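Local coordinates for protein probable amidase (Thermus thermophilus, PDB 2DC0) that is a probable amidase, a member of the amidase family built around a large mixed beta sheet flanked by helices, at residues A[189-194]-A[221-226]. Sequence-based numbering, arbitrary orientation.
Sequences GRVSLE and EILAGE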
ATOM      1  N   GLY A 189      -1.144  -5.685   9.974  1.00 19.07           N
ATOM      2  CA  GLY A 189      -0.044  -6.486  10.477  1.00 19.40           C
ATOM      3  C   GLY A 189       0.582  -6.156  11.819  1.00 22.95           C
ATOM      4  O   GLY A 189       1.373  -6.950  12.327  1.00 22.14           O
ATOM      5  N   ARG A 190       0.250  -5.012  12.406  1.00 22.09           N
ATOM      6  CA  ARG A 190       0.845  -4.664  13.691  1.00 23.92           C
ATOM      7  C   ARG A 190       0.522  -5.729  14.747  1.00 23.27           C
ATOM      8  O   ARG A 190       1.380  -6.094  15.551  1.00 22.50           O
ATOM      9  CB  ARG A 190       0.366  -3.290  14.154  1.00 24.71           C
ATOM     10  CG  ARG A 190       1.106  -2.785  15.377  1.00 29.68           C
ATOM     11  CD  ARG A 190       0.652  -1.391  15.755  1.00 31.52           C
ATOM     12  NE  ARG A 190       1.061  -0.381  14.779  1.00 34.36           N
ATOM     13  CZ  ARG A 190       2.306   0.064  14.632  1.00 34.42           C
ATOM     14  NH1 ARG A 190       3.281  -0.409  15.397  1.00 32.68           N
ATOM     15  NH2 ARG A 190       2.573   1.000  13.730  1.00 33.44           N
ATOM     16  N   VAL A 191      -0.712  -6.220  14.744  1.00 21.66           N
ATOM     17  CA  VAL A 191      -1.116  -7.265  15.682  1.00 20.90           C
ATOM     18  C   VAL A 191      -1.186  -8.557  14.873  1.00 21.95           C
ATOM     19  O   VAL A 191      -1.880  -8.628  13.858  1.00 20.97           O
ATOM     20  CB  VAL A 191      -2.496  -6.968  16.317  1.00 21.13           C
ATOM     21  CG1 VAL A 191      -2.910  -8.117  17.231  1.00 19.47           C
ATOM     22  CG2 VAL A 191      -2.428  -5.673  17.118  1.00 18.24           C
ATOM     23  N   SER A 192      -0.454  -9.573  15.316  1.00 20.39           N
ATOM     24  CA  SER A 192      -0.413 -10.841  14.600  1.00 21.17           C
ATOM     25  C   SER A 192      -1.738 -11.569  14.481  1.00 20.57           C
ATOM     26  O   SER A 192      -2.502 -11.670  15.442  1.00 22.55           O
ATOM     27  CB  SER A 192       0.602 -11.787  15.244  1.00 20.84           C
ATOM     28  OG  SER A 192       0.564 -13.049  14.607  1.00 20.58           O
ATOM     29  N   LEU A 193      -2.000 -12.079  13.284  1.00 20.55           N
ATOM     30  CA  LEU A 193      -3.206 -12.843  13.020  1.00 20.00           C
ATOM     31  C   LEU A 193      -2.840 -14.315  12.850  1.00 20.88           C
ATOM     32  O   LEU A 193      -3.624 -15.110  12.327  1.00 21.36           O
ATOM     33  CB  LEU A 193      -3.908 -12.315  11.765  1.00 18.21           C
ATOM     34  CG  LEU A 193      -4.844 -11.130  12.032  1.00 19.04           C
ATOM     35  CD1 LEU A 193      -5.279 -10.494  10.721  1.00 18.93           C
ATOM     36  CD2 LEU A 193      -6.056 -11.615  12.825  1.00 18.65           C
ATOM     37  N   GLU A 194      -1.636 -14.670  13.290  1.00 21.70           N
ATOM     38  CA  GLU A 194      -1.157 -16.051  13.205  1.00 22.61           C
ATOM     39  C   GLU A 194      -2.016 -16.959  14.095  1.00 20.59           C
ATOM     40  O   GLU A 194      -2.306 -16.623  15.244  1.00 19.97           O
ATOM     41  CB  GLU A 194       0.310 -16.124  13.657  1.00 25.70           C
ATOM     42  CG  GLU A 194       0.921 -17.519  13.620  1.00 31.36           C
ATOM     43  CD  GLU A 194       2.303 -17.567  14.265  1.00 35.67           C
ATOM     44  OE1 GLU A 194       3.147 -16.700  13.952  1.00 37.81           O
ATOM     45  OE2 GLU A 194       2.552 -18.477  15.080  1.00 39.43           O
ATOM     46  N   GLU A 221      -0.772  -2.019  22.581  1.00 20.15           N
ATOM     47  CA  GLU A 221       0.660  -2.172  22.833  1.00 21.13           C
ATOM     48  C   GLU A 221       0.944  -3.621  23.226  1.00 21.85           C
ATOM     49  O   GLU A 221       1.911  -4.225  22.758  1.00 21.69           O
ATOM     50  CB  GLU A 221       1.127  -1.248  23.958  1.00 21.27           C
ATOM     51  CG  GLU A 221       1.107   0.232  23.616  1.00 21.84           C
ATOM     52  CD  GLU A 221       1.767   1.068  24.697  1.00 23.87           C
ATOM     53  OE1 GLU A 221       1.426   0.874  25.884  1.00 25.38           O
ATOM     54  OE2 GLU A 221       2.610   1.927  24.364  1.00 22.44           O
ATOM     55  N   ILE A 222       0.091  -4.176  24.082  1.00 21.10           N
ATOM     56  CA  ILE A 222       0.250  -5.553  24.530  1.00 21.76           C
ATOM     57  C   ILE A 222       0.042  -6.522  23.372  1.00 21.22           C
ATOM     58  O   ILE A 222       0.795  -7.480  23.214  1.00 20.36           O
ATOM     59  CB  ILE A 222      -0.757  -5.899  25.660  1.00 22.76           C
ATOM     60  CG1 ILE A 222      -0.531  -4.983  26.866  1.00 22.45           C
ATOM     61  CG2 ILE A 222      -0.623  -7.361  26.052  1.00 21.81           C
ATOM     62  CD1 ILE A 222       0.871  -5.015  27.532  1.00 23.38           C
ATOM     63  N   LEU A 223      -0.975  -6.267  22.556  1.00 19.81           N
ATOM     64  CA  LEU A 223      -1.272  -7.128  21.413  1.00 19.73           C
ATOM     65  C   LEU A 223      -0.186  -7.085  20.352  1.00 19.55           C
ATOM     66  O   LEU A 223       0.106  -8.091  19.710  1.00 22.75           O
ATOM     67  CB  LEU A 223      -2.604  -6.721  20.783  1.00 17.92           C
ATOM     68  CG  LEU A 223      -3.849  -7.090  21.593  1.00 19.56           C
ATOM     69  CD1 LEU A 223      -5.065  -6.355  21.036  1.00 17.29           C
ATOM     70  CD2 LEU A 223      -4.055  -8.600  21.538  1.00 16.58           C
ATOM     71  N   ALA A 224       0.407  -5.912  20.170  1.00 20.30           N
ATOM     72  CA  ALA A 224       1.460  -5.729  19.180  1.00 21.77           C
ATOM     73  C   ALA A 224       2.818  -6.123  19.746  1.00 21.72           C
ATOM     74  O   ALA A 224       3.753  -6.389  18.998  1.00 20.58           O
ATOM     75  CB  ALA A 224       1.490  -4.277  18.726  1.00 22.22           C
ATOM     76  N   GLY A 225       2.918  -6.152  21.070  1.00 22.71           N
ATOM     77  CA  GLY A 225       4.172  -6.506  21.705  1.00 24.19           C
ATOM     78  C   GLY A 225       5.202  -5.395  21.598  1.00 26.27           C
ATOM     79  O   GLY A 225       6.402  -5.655  21.582  1.00 26.10           O
ATOM     80  N   GLU A 226       4.741  -4.153  21.517  1.00 26.88           N
ATOM     81  CA  GLU A 226       5.651  -3.022  21.414  1.00 29.17           C
ATOM     82  C   GLU A 226       4.981  -1.780  21.976  1.00 29.46           C
ATOM     83  O   GLU A 226       3.753  -1.686  21.996  1.00 28.45           O
ATOM     84  CB  GLU A 226       6.045  -2.790  19.949  1.00 31.23           C
ATOM     85  CG  GLU A 226       4.877  -2.396  19.052  1.00 34.29           C
ATOM     86  CD  GLU A 226       5.240  -2.366  17.570  1.00 37.38           C
ATOM     87  OE1 GLU A 226       6.267  -1.744  17.209  1.00 38.37           O
ATOM     88  OE2 GLU A 226       4.485  -2.951  16.761  1.00 35.39           O
TER
HETATM   89  O   HOH W   1       1.141  -9.557  17.615  1.00 21.45           O
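Val191 straddles the CB of Leu223, both of its methyl groups resting on that one atom: CG2 and CG1 each lie 3.8 Å from Leu223 CB. A beta-branched residue suits this place, since its two prongs pack against the base of a side chain, while the rest of Leu223 continues inward to Leu164, Pro208 and Leu104. Beside it, Ala224 is small enough to let the loop backbone come close; Arg190 O sits 3.6 Å from Ala224 CA, and the methyl CB of Ala224 also touches the aliphatic CG of Arg190 at 3.7 Å.

Past that methyl, the Arg190 chain first runs extended, with CG anti to the backbone N (chi1 -171°), then bends at chi3. Its guanidinium offers an edge to the carboxylate of Glu226: NH1 reaches OE2 at 3.1 Å, a salt bridge whose hydrogen bond is weak, the N-H...O angle being 127°. The two planes are turned 52° apart, so the groups do not form a flat, two-pronged pair. The stronger polar partner of Arg190 is Asp419, which takes NH2; two carboxylates, Glu226 and Asp419, would balance its positive charge. Leu339 of the second subunit packs on the same arginine.

A water bridges the backbones, accepting from Ser192 N and donating to Leu223 O, each at 2.8 Å. Farther along the loop, Ser192 OG accepts from Glu194 N in an ST turn. Gly225, at positive phi, ends the helix, and Glu226 follows directly. Glu226 N bonds to Glu221 O and Gly225 N weakly to Ile222 O: a Schellman motif with Gly225 as C-prime residue, closing helix 213-224 against the loop that connects strands 182-185 and 206-210 of the amidase's central mixed sheet.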